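Local structure of succinate dehydrogenase (Membrane anchor subunit) (Mycolicibacterium smegmatis, 7D6V) at residues Ala62-Leu67 with Ser267-Ile272; Val168-Ala173 with Leu198-Thr203; Gly215-Phe220 with Pro224-Ile229. The protein forms a membrane anchor subunit of the succinate dehydrogenase Sdh1, holding a Rieske-type iron-sulfur cluster and probably helping pass electrons from succinate to quinone. All coordinates share one frame; numbering follows the deposited sequence.

How the contacts relate
Contact 2, partly buried, lies nearest the middle of the chain, where segments of helices 155-175 and 188-204 are joined by one side-chain hydrogen bond. Contact 1 is also partly buried but sits farther out, tying a short hairpin to the C-terminal tail through tyrosine rings and a leucine. The two touch, Leu67 CD2 of contact 1 lying 3.7 Å from Asp172 OD1 of contact 2. Contact 3 is a surface contact, its centre about 25 Å from that of contact 2 and about 44 Å from that of contact 1. It joins a loop to the helix that follows it and alone of the three borders another subunit, where charged and backbone groups pair across the interface.

Contact 1 of 3, residues Ala62-Leu67 with Ser267-Ile272; sequences ADYHYL and SDLRFI
Tyr64 and Leu269 approach from opposite directions, and the leucine lays its branched end over one face of the phenol ring. Its CD2 methyl stands 4.1 Å from the centroid of the Tyr64 ring and 11° off the ring normal, a CH-pi contact almost directly above the centre. The other methyl, CD1, lies farther out toward the hydroxyl end, 3.4 Å from Tyr64 CE1. On the reverse face of the same ring sits CB of the preceding Asp63, displaced toward the rim, so that the ring is held between an aliphatic group of its own segment and one of the tail. Ser267 reaches Tyr64 obliquely, its CB 3.7 Å from Tyr64 CE2.

Tyr66 is turned differently toward the tail. Its ring presents an edge to Ser267, whose OG is 3.9 Å from Tyr66 CE2, while CB of Tyr64 rests over a face of the Tyr66 ring. The serine OG extends anti to the backbone N (chi1 177°), which leaves it near both rings, in the plane of Tyr66 and oblique to Tyr64.

Residues 60-61 and 66-67 form a small antiparallel hairpin in which His65 and Tyr66 together sit opposite Val61, a G1 beta bulge. Pro180 also packs on Tyr64. The segment-to-segment grip is apolar and dispersive, made by Leu269 on the Tyr64 face and Ser267 against both tyrosines. Its polar groups turn elsewhere: Ser267 OG hydrogen-bonds to Gly186 O in the loop before helix 188-204, and Tyr66 OH bonds weakly to Asn189 OD1 in the first turn of that helix.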
loop_
_atom_site.group_PDB
_atom_site.type_symbol
_atom_site.label_atom_id
_atom_site.label_comp_id
_atom_site.label_asym_id
_atom_site.label_seq_id
_atom_site.Cartn_x
_atom_site.Cartn_y
_atom_site.Cartn_z
ATOM N N ALA C 62 -15.216 -44.452 -42.040
ATOM C CA ALA C 62 -14.234 -45.258 -42.753
ATOM C C ALA C 62 -13.658 -44.515 -43.952
ATOM O O ALA C 62 -12.482 -44.692 -44.288
ATOM C CB ALA C 62 -14.862 -46.578 -43.191
ATOM N N ASP C 63 -14.472 -43.690 -44.615
ATOM C CA ASP C 63 -14.035 -43.040 -45.847
ATOM C C ASP C 63 -12.936 -42.018 -45.586
ATOM O O ASP C 63 -11.905 -42.014 -46.266
ATOM C CB ASP C 63 -15.223 -42.375 -46.535
ATOM C CG ASP C 63 -15.871 -43.270 -47.561
ATOM O OD1 ASP C 63 -16.601 -42.748 -48.428
ATOM O OD2 ASP C 63 -15.648 -44.497 -47.506
ATOM N N TYR C 64 -13.139 -41.139 -44.610
ATOM C CA TYR C 64 -12.224 -40.037 -44.356
ATOM C C TYR C 64 -11.425 -40.223 -43.079
ATOM O O TYR C 64 -10.755 -39.285 -42.642
ATOM C CB TYR C 64 -12.991 -38.716 -44.310
ATOM C CG TYR C 64 -14.068 -38.622 -45.359
ATOM C CD1 TYR C 64 -13.789 -38.883 -46.691
ATOM C CD2 TYR C 64 -15.366 -38.290 -45.018
ATOM C CE1 TYR C 64 -14.769 -38.814 -47.649
ATOM C CE2 TYR C 64 -16.353 -38.212 -45.972
ATOM C CZ TYR C 64 -16.050 -38.475 -47.285
ATOM O OH TYR C 64 -17.037 -38.397 -48.236
ATOM N N HIS C 65 -11.492 -41.406 -42.466
ATOM C CA HIS C 65 -10.678 -41.739 -41.300
ATOM C C HIS C 65 -10.890 -40.737 -40.167
ATOM O O HIS C 65 -9.943 -40.177 -39.614
ATOM C CB HIS C 65 -9.201 -41.836 -41.684
ATOM C CG HIS C 65 -8.841 -43.108 -42.385
ATOM N ND1 HIS C 65 -9.121 -43.329 -43.715
ATOM C CD2 HIS C 65 -8.206 -44.219 -41.947
ATOM C CE1 HIS C 65 -8.686 -44.526 -44.063
ATOM N NE2 HIS C 65 -8.126 -45.087 -43.008
ATOM N N TYR C 66 -12.151 -40.516 -39.819
ATOM C CA TYR C 66 -12.517 -39.625 -38.729
ATOM C C TYR C 66 -12.782 -40.454 -37.485
ATOM O O TYR C 66 -13.559 -41.411 -37.531
ATOM C CB TYR C 66 -13.761 -38.807 -39.072
ATOM C CG TYR C 66 -13.567 -37.743 -40.117
ATOM C CD1 TYR C 66 -12.332 -37.154 -40.321
ATOM C CD2 TYR C 66 -14.632 -37.314 -40.891
ATOM C CE1 TYR C 66 -12.161 -36.176 -41.278
ATOM C CE2 TYR C 66 -14.473 -36.338 -41.845
ATOM C CZ TYR C 66 -13.238 -35.771 -42.034
ATOM O OH TYR C 66 -13.080 -34.798 -42.987
ATOM N N LEU C 67 -12.148 -40.083 -36.378
ATOM C CA LEU C 67 -12.309 -40.789 -35.117
ATOM C C LEU C 67 -12.580 -39.785 -34.011
ATOM O O LEU C 67 -11.845 -38.805 -33.860
ATOM C CB LEU C 67 -11.072 -41.623 -34.785
ATOM C CG LEU C 67 -11.147 -42.451 -33.503
ATOM C CD1 LEU C 67 -12.262 -43.476 -33.590
ATOM C CD2 LEU C 67 -9.822 -43.123 -33.242
ATOM N N SER C 267 -20.504 -34.787 -45.381
ATOM C CA SER C 267 -19.350 -34.255 -44.669
ATOM C C SER C 267 -18.966 -32.850 -45.107
ATOM O O SER C 267 -18.207 -32.191 -44.393
ATOM C CB SER C 267 -18.143 -35.179 -44.844
ATOM O OG SER C 267 -16.998 -34.631 -44.212
ATOM N N ASP C 268 -19.477 -32.377 -46.244
ATOM C CA ASP C 268 -19.035 -31.122 -46.852
ATOM C C ASP C 268 -17.541 -31.179 -47.175
ATOM O O ASP C 268 -16.722 -30.438 -46.629
ATOM C CB ASP C 268 -19.374 -29.922 -45.959
ATOM C CG ASP C 268 -19.268 -28.603 -46.688
ATOM O OD1 ASP C 268 -18.198 -27.968 -46.620
ATOM O OD2 ASP C 268 -20.254 -28.204 -47.340
ATOM N N LEU C 269 -17.202 -32.095 -48.077
ATOM C CA LEU C 269 -15.819 -32.309 -48.474
ATOM C C LEU C 269 -15.313 -31.168 -49.350
ATOM O O LEU C 269 -16.079 -30.498 -50.046
ATOM C CB LEU C 269 -15.680 -33.626 -49.236
ATOM C CG LEU C 269 -15.344 -34.927 -48.508
ATOM C CD1 LEU C 269 -15.207 -36.020 -49.541
ATOM C CD2 LEU C 269 -14.073 -34.826 -47.684
ATOM N N ARG C 270 -13.997 -30.956 -49.306
ATOM C CA ARG C 270 -13.318 -30.016 -50.187
ATOM C C ARG C 270 -12.481 -30.713 -51.243
ATOM O O ARG C 270 -12.240 -30.128 -52.303
ATOM C CB ARG C 270 -12.417 -29.076 -49.372
ATOM C CG ARG C 270 -13.154 -27.947 -48.675
ATOM C CD ARG C 270 -13.911 -28.480 -47.470
ATOM N NE ARG C 270 -14.599 -27.443 -46.717
ATOM C CZ ARG C 270 -14.038 -26.754 -45.734
ATOM N NH1 ARG C 270 -14.730 -25.824 -45.093
ATOM N NH2 ARG C 270 -12.787 -27.011 -45.382
ATOM N N PHE C 271 -12.040 -31.942 -50.976
ATOM C CA PHE C 271 -11.373 -32.818 -51.937
ATOM C C PHE C 271 -12.207 -34.095 -52.009
ATOM O O PHE C 271 -11.982 -35.045 -51.257
ATOM C CB PHE C 271 -9.936 -33.090 -51.538
ATOM C CG PHE C 271 -9.050 -31.882 -51.619
ATOM C CD1 PHE C 271 -9.189 -30.841 -50.720
ATOM C CD2 PHE C 271 -8.090 -31.783 -52.604
ATOM C CE1 PHE C 271 -8.385 -29.731 -50.794
ATOM C CE2 PHE C 271 -7.282 -30.674 -52.685
ATOM C CZ PHE C 271 -7.430 -29.645 -51.778
ATOM N N ILE C 272 -13.167 -34.103 -52.938
ATOM C CA ILE C 272 -14.249 -35.079 -52.920
ATOM C C ILE C 272 -13.709 -36.490 -53.105
ATOM O O ILE C 272 -12.784 -36.729 -53.893
ATOM C CB ILE C 272 -15.289 -34.732 -54.001
ATOM C CG1 ILE C 272 -15.958 -33.384 -53.706
ATOM C CG2 ILE C 272 -16.341 -35.822 -54.124
ATOM C CD1 ILE C 272 -15.249 -32.181 -54.295
#

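Contact 2 of 3, residues Val168-Ala173 with Leu198-Thr203; sequences VNTYDA and LLWVYT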
loop_
_atom_site.group_PDB
_atom_site.type_symbol
_atom_site.label_atom_id
_atom_site.label_comp_id
_atom_site.label_asym_id
_atom_site.label_seq_id
_atom_site.Cartn_x
_atom_site.Cartn_y
_atom_site.Cartn_z
ATOM N N VAL C 168 -1.473 -38.581 -28.905
ATOM C CA VAL C 168 -2.305 -39.572 -29.590
ATOM C C VAL C 168 -3.396 -38.887 -30.412
ATOM O O VAL C 168 -3.657 -39.254 -31.567
ATOM C CB VAL C 168 -2.895 -40.564 -28.572
ATOM C CG1 VAL C 168 -4.075 -41.305 -29.167
ATOM C CG2 VAL C 168 -1.831 -41.537 -28.115
ATOM N N ASN C 169 -4.045 -37.878 -29.831
ATOM C CA ASN C 169 -5.069 -37.132 -30.556
ATOM C C ASN C 169 -4.489 -36.369 -31.739
ATOM O O ASN C 169 -5.158 -36.222 -32.767
ATOM C CB ASN C 169 -5.791 -36.177 -29.609
ATOM C CG ASN C 169 -6.655 -36.900 -28.606
ATOM O OD1 ASN C 169 -7.072 -38.032 -28.833
ATOM N ND2 ASN C 169 -6.928 -36.251 -27.483
ATOM N N THR C 170 -3.263 -35.862 -31.611
ATOM C CA THR C 170 -2.610 -35.210 -32.738
ATOM C C THR C 170 -2.366 -36.196 -33.871
ATOM O O THR C 170 -2.554 -35.864 -35.046
ATOM C CB THR C 170 -1.298 -34.576 -32.286
ATOM O OG1 THR C 170 -1.507 -33.891 -31.048
ATOM C CG2 THR C 170 -0.800 -33.588 -33.323
ATOM N N TYR C 171 -1.943 -37.414 -33.534
ATOM C CA TYR C 171 -1.791 -38.438 -34.562
ATOM C C TYR C 171 -3.121 -38.724 -35.246
ATOM O O TYR C 171 -3.185 -38.851 -36.477
ATOM C CB TYR C 171 -1.213 -39.713 -33.951
ATOM C CG TYR C 171 -1.075 -40.840 -34.943
ATOM C CD1 TYR C 171 0.038 -40.938 -35.759
ATOM C CD2 TYR C 171 -2.067 -41.799 -35.075
ATOM C CE1 TYR C 171 0.163 -41.960 -36.671
ATOM C CE2 TYR C 171 -1.950 -42.821 -35.985
ATOM C CZ TYR C 171 -0.833 -42.898 -36.779
ATOM O OH TYR C 171 -0.717 -43.923 -37.687
ATOM N N ASP C 172 -4.193 -38.834 -34.459
ATOM C CA ASP C 172 -5.521 -39.059 -35.026
ATOM C C ASP C 172 -5.904 -37.946 -35.994
ATOM O O ASP C 172 -6.366 -38.205 -37.112
ATOM C CB ASP C 172 -6.551 -39.162 -33.902
ATOM C CG ASP C 172 -6.651 -40.553 -33.333
ATOM O OD1 ASP C 172 -6.623 -41.518 -34.118
ATOM O OD2 ASP C 172 -6.752 -40.687 -32.098
ATOM N N ALA C 173 -5.709 -36.694 -35.577
ATOM C CA ALA C 173 -6.061 -35.561 -36.425
ATOM C C ALA C 173 -5.241 -35.549 -37.707
ATOM O O ALA C 173 -5.764 -35.240 -38.782
ATOM C CB ALA C 173 -5.876 -34.253 -35.658
ATOM N N LEU C 198 -6.819 -26.553 -29.621
ATOM C CA LEU C 198 -7.320 -25.979 -28.375
ATOM C C LEU C 198 -7.005 -26.874 -27.184
ATOM O O LEU C 198 -6.729 -26.379 -26.084
ATOM C CB LEU C 198 -8.820 -25.724 -28.491
ATOM C CG LEU C 198 -9.154 -24.487 -29.326
ATOM C CD1 LEU C 198 -10.640 -24.401 -29.601
ATOM C CD2 LEU C 198 -8.663 -23.233 -28.633
ATOM N N LEU C 199 -7.033 -28.194 -27.380
ATOM C CA LEU C 199 -6.627 -29.111 -26.321
ATOM C C LEU C 199 -5.162 -28.919 -25.966
ATOM O O LEU C 199 -4.790 -28.960 -24.790
ATOM C CB LEU C 199 -6.888 -30.555 -26.740
ATOM C CG LEU C 199 -8.333 -31.041 -26.686
ATOM C CD1 LEU C 199 -8.419 -32.470 -27.184
ATOM C CD2 LEU C 199 -8.881 -30.929 -25.279
ATOM N N TRP C 200 -4.312 -28.721 -26.975
ATOM C CA TRP C 200 -2.907 -28.440 -26.702
ATOM C C TRP C 200 -2.745 -27.145 -25.921
ATOM O O TRP C 200 -1.924 -27.065 -25.002
ATOM C CB TRP C 200 -2.117 -28.374 -28.007
ATOM C CG TRP C 200 -1.543 -29.678 -28.440
ATOM C CD1 TRP C 200 -1.770 -30.316 -29.618
ATOM C CD2 TRP C 200 -0.625 -30.500 -27.709
ATOM N NE1 TRP C 200 -1.062 -31.488 -29.668
ATOM C CE2 TRP C 200 -0.349 -31.625 -28.508
ATOM C CE3 TRP C 200 -0.013 -30.396 -26.457
ATOM C CZ2 TRP C 200 0.511 -32.636 -28.097
ATOM C CZ3 TRP C 200 0.837 -31.402 -26.053
ATOM C CH2 TRP C 200 1.091 -32.507 -26.869
ATOM N N VAL C 201 -3.512 -26.115 -26.279
ATOM C CA VAL C 201 -3.436 -24.846 -25.558
ATOM C C VAL C 201 -3.824 -25.040 -24.097
ATOM O O VAL C 201 -3.152 -24.547 -23.182
ATOM C CB VAL C 201 -4.318 -23.787 -26.240
ATOM C CG1 VAL C 201 -4.362 -22.519 -25.411
ATOM C CG2 VAL C 201 -3.801 -23.490 -27.630
ATOM N N TYR C 202 -4.913 -25.772 -23.856
ATOM C CA TYR C 202 -5.355 -26.017 -22.487
ATOM C C TYR C 202 -4.327 -26.826 -21.704
ATOM O O TYR C 202 -4.064 -26.541 -20.531
ATOM C CB TYR C 202 -6.704 -26.731 -22.490
ATOM C CG TYR C 202 -7.118 -27.240 -21.133
ATOM C CD1 TYR C 202 -7.402 -26.361 -20.098
ATOM C CD2 TYR C 202 -7.216 -28.599 -20.882
ATOM C CE1 TYR C 202 -7.776 -26.822 -18.856
ATOM C CE2 TYR C 202 -7.589 -29.067 -19.645
ATOM C CZ TYR C 202 -7.870 -28.176 -18.637
ATOM O OH TYR C 202 -8.245 -28.645 -17.403
ATOM N N THR C 203 -3.740 -27.842 -22.335
ATOM C CA THR C 203 -2.738 -28.659 -21.661
ATOM C C THR C 203 -1.483 -27.855 -21.342
ATOM O O THR C 203 -0.869 -28.047 -20.287
ATOM C CB THR C 203 -2.397 -29.877 -22.518
ATOM O OG1 THR C 203 -3.608 -30.524 -22.922
ATOM C CG2 THR C 203 -1.547 -30.861 -21.741
#
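Trp200 and Thr170 meet at the interface of two antiparallel helices, their side chains crossing at about a right angle. The CB of Trp200 leaves helix 188-204 beside the interface and not straight into it, and it is the indole that brings the side chain across. The ring swings toward helix 155-175 and turns its pyrrole edge to the threonine. CD1 comes within 3.9 Å of Thr170 OG1. Next round the ring, NE1 makes the main contact, donating a hydrogen bond of 2.8 Å to Thr170 OG1. The bond is bent, with an angle of 147° at the hydrogen, and the oxygen is tilted 19° from the indole plane. Beyond NE1 the edge draws away again: CE2 is 3.6 Å and CZ2 3.8 Å from Thr170 OG1. Ser166 and Leu167, one turn back along the partner helix, also touch the indole.

Thr170 OG1 lies beside its own backbone N (chi1 -44°), a rotation that lets the hydroxyl hydrogen-bond back to Ser166 O. Because a carbonyl can only accept, the hydroxyl donates a hydrogen bond to Ser166 O and accepts the one from Trp200 NE1, acting as donor and acceptor at once. Alongside, the contact is merely van der Waals: Asn169 ND2 lies 4.1 Å from Leu199 CD1.

One turn on along helix 188-204, Thr203 OG1 donates to Leu199 O at 2.7 Å, while Thr203 N reaches the same oxygen from the opposite face of its plane; the Thr203 side chain packs on Phe159 and Ser166 of helix 155-175. The far side of segment 198-203 belongs to other elements: Leu198, Val201 and Tyr202 lean on helix 240-264, while Tyr202 also meets helix 104-112 and touches the iron-sulfur cluster.

Contact 3 of 3, residues Gly215-Phe220 with Pro224-Ile229; sequences GRLKHF and PVRYWI
Phe220 and Tyr227 form the close-packed half of a short loop joining helices 207-215 and 224-237, folded back on the first turns of the second. Tyr227 CD1 lies over a face of the Phe220 ring, near its rim, at 3.4 Å from Phe220 CG. The centroids of the Phe220 and Tyr227 rings are 4.9 Å apart and their planes are inclined at 33°, an oblique meeting of two rings in which CB of Phe220 also comes against Tyr227, 3.7 Å from its CD1. Tyr227 carries its CG anti to the backbone N (chi1 -180°), which brings CD1 of the ring over the Phe220 face. Trp230, one turn further along the helix, meets Phe220 as well.

The other half is looser and more polar. Pro224, exposed at the margin, has its CB directed away from the loop, and Phe220 O is 4.2 Å from Pro224 N, a nitrogen that has no hydrogen to offer. The neighbouring Fumarate reductase iron-sulfur subunit borders both halves: its Arg138 and Glu134 pack on Phe220 and Tyr227, its Asp233 forms a salt bridge with Arg216, and backbone oxygens of its Asp181 and His183 bond to Lys218 NZ.

Beside the aromatic pair, Leu217 crosses Arg226 at about a right angle. The arginine bends at chi3 (73°), its NE hydrogen-bonds to Thr213 O, and its NH2 reaches Val212 O weakly. These bonds to the end of helix 207-215 help to set the turn of the guanidinium, over one face of which the Leu217 CD1 methyl sits, 3.7 Å from Arg226 NE.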
loop_
_atom_site.group_PDB
_atom_site.type_symbol
_atom_site.label_atom_id
_atom_site.label_comp_id
_atom_site.label_asym_id
_atom_site.label_seq_id
_atom_site.Cartn_x
_atom_site.Cartn_y
_atom_site.Cartn_z
ATOM N N GLY C 215 8.847 -22.545 -13.449
ATOM C CA GLY C 215 8.269 -21.965 -12.250
ATOM C C GLY C 215 9.042 -22.284 -10.988
ATOM O O GLY C 215 9.089 -21.470 -10.063
ATOM N N ARG C 216 9.656 -23.462 -10.930
ATOM C CA ARG C 216 10.394 -23.901 -9.755
ATOM C C ARG C 216 11.822 -23.377 -9.707
ATOM O O ARG C 216 12.537 -23.674 -8.745
ATOM C CB ARG C 216 10.410 -25.428 -9.695
ATOM C CG ARG C 216 11.130 -26.071 -10.859
ATOM C CD ARG C 216 11.100 -27.579 -10.761
ATOM N NE ARG C 216 11.888 -28.051 -9.628
ATOM C CZ ARG C 216 11.821 -29.281 -9.133
ATOM N NH1 ARG C 216 11.000 -30.169 -9.675
ATOM N NH2 ARG C 216 12.576 -29.623 -8.098
ATOM N N LEU C 217 12.259 -22.622 -10.709
ATOM C CA LEU C 217 13.608 -22.082 -10.713
ATOM C C LEU C 217 13.698 -20.858 -9.808
ATOM O O LEU C 217 12.700 -20.203 -9.500
ATOM C CB LEU C 217 14.036 -21.715 -12.133
ATOM C CG LEU C 217 14.353 -22.877 -13.073
ATOM C CD1 LEU C 217 14.393 -22.403 -14.509
ATOM C CD2 LEU C 217 15.662 -23.534 -12.694
ATOM N N LYS C 218 14.921 -20.552 -9.380
ATOM C CA LYS C 218 15.188 -19.357 -8.588
ATOM C C LYS C 218 15.797 -18.234 -9.414
ATOM O O LYS C 218 15.300 -17.105 -9.388
ATOM C CB LYS C 218 16.110 -19.685 -7.407
ATOM C CG LYS C 218 16.395 -18.480 -6.520
ATOM C CD LYS C 218 17.298 -18.826 -5.351
ATOM C CE LYS C 218 16.546 -19.557 -4.263
ATOM N NZ LYS C 218 15.570 -18.662 -3.589
ATOM N N HIS C 219 16.865 -18.515 -10.150
ATOM C CA HIS C 219 17.555 -17.513 -10.953
ATOM C C HIS C 219 17.153 -17.696 -12.412
ATOM O O HIS C 219 17.669 -18.577 -13.103
ATOM C CB HIS C 219 19.064 -17.625 -10.773
ATOM N N PHE C 220 16.226 -16.856 -12.877
ATOM C CA PHE C 220 15.865 -16.844 -14.288
ATOM C C PHE C 220 16.996 -16.334 -15.165
ATOM O O PHE C 220 16.975 -16.559 -16.378
ATOM C CB PHE C 220 14.620 -15.982 -14.506
ATOM C CG PHE C 220 13.330 -16.677 -14.177
ATOM C CD1 PHE C 220 13.138 -18.005 -14.511
ATOM C CD2 PHE C 220 12.307 -15.999 -13.538
ATOM C CE1 PHE C 220 11.954 -18.642 -14.211
ATOM C CE2 PHE C 220 11.120 -16.632 -13.237
ATOM C CZ PHE C 220 10.943 -17.956 -13.572
ATOM N N PRO C 224 18.160 -18.982 -19.657
ATOM C CA PRO C 224 17.458 -18.129 -20.633
ATOM C C PRO C 224 16.349 -18.840 -21.389
ATOM O O PRO C 224 15.317 -18.223 -21.676
ATOM C CB PRO C 224 18.583 -17.680 -21.578
ATOM C CG PRO C 224 19.862 -18.033 -20.882
ATOM C CD PRO C 224 19.562 -19.211 -20.033
ATOM N N VAL C 225 16.536 -20.112 -21.738
ATOM C CA VAL C 225 15.520 -20.836 -22.497
ATOM C C VAL C 225 14.283 -21.070 -21.642
ATOM O O VAL C 225 13.147 -20.811 -22.065
ATOM C CB VAL C 225 16.099 -22.160 -23.027
ATOM C CG1 VAL C 225 15.025 -22.979 -23.709
ATOM C CG2 VAL C 225 17.248 -21.889 -23.975
ATOM N N ARG C 226 14.487 -21.548 -20.416
ATOM C CA ARG C 226 13.358 -21.858 -19.554
ATOM C C ARG C 226 12.658 -20.597 -19.076
ATOM O O ARG C 226 11.457 -20.633 -18.805
ATOM C CB ARG C 226 13.823 -22.713 -18.379
ATOM C CG ARG C 226 14.321 -24.079 -18.813
ATOM C CD ARG C 226 14.944 -24.845 -17.672
ATOM N NE ARG C 226 13.934 -25.315 -16.733
ATOM C CZ ARG C 226 14.194 -26.082 -15.683
ATOM N NH1 ARG C 226 15.437 -26.471 -15.438
ATOM N NH2 ARG C 226 13.212 -26.459 -14.879
ATOM N N TYR C 227 13.371 -19.471 -19.005
ATOM C CA TYR C 227 12.716 -18.201 -18.709
ATOM C C TYR C 227 11.737 -17.811 -19.812
ATOM O O TYR C 227 10.610 -17.387 -19.532
ATOM C CB TYR C 227 13.763 -17.107 -18.511
ATOM C CG TYR C 227 13.174 -15.754 -18.187
ATOM C CD1 TYR C 227 12.199 -15.617 -17.214
ATOM C CD2 TYR C 227 13.593 -14.616 -18.856
ATOM C CE1 TYR C 227 11.660 -14.391 -16.915
ATOM C CE2 TYR C 227 13.058 -13.384 -18.562
ATOM C CZ TYR C 227 12.092 -13.277 -17.591
ATOM O OH TYR C 227 11.554 -12.048 -17.294
ATOM N N TRP C 228 12.151 -17.950 -21.072
ATOM C CA TRP C 228 11.262 -17.651 -22.190
ATOM C C TRP C 228 10.058 -18.586 -22.196
ATOM O O TRP C 228 8.909 -18.149 -22.388
ATOM C CB TRP C 228 12.045 -17.758 -23.500
ATOM C CG TRP C 228 11.289 -17.351 -24.722
ATOM C CD1 TRP C 228 11.205 -16.101 -25.253
ATOM C CD2 TRP C 228 10.518 -18.203 -25.575
ATOM N NE1 TRP C 228 10.424 -16.117 -26.381
ATOM C CE2 TRP C 228 9.987 -17.396 -26.600
ATOM C CE3 TRP C 228 10.214 -19.568 -25.567
ATOM C CZ2 TRP C 228 9.176 -17.907 -27.607
ATOM C CZ3 TRP C 228 9.413 -20.072 -26.569
ATOM C CH2 TRP C 228 8.902 -19.244 -27.574
ATOM N N ILE C 229 10.303 -19.878 -21.968
ATOM C CA ILE C 229 9.205 -20.837 -21.922
ATOM C C ILE C 229 8.240 -20.488 -20.799
ATOM O O ILE C 229 7.018 -20.534 -20.975
ATOM C CB ILE C 229 9.750 -22.269 -21.780
ATOM C CG1 ILE C 229 10.647 -22.612 -22.967
ATOM C CG2 ILE C 229 8.610 -23.259 -21.675
ATOM C CD1 ILE C 229 11.324 -23.951 -22.846
#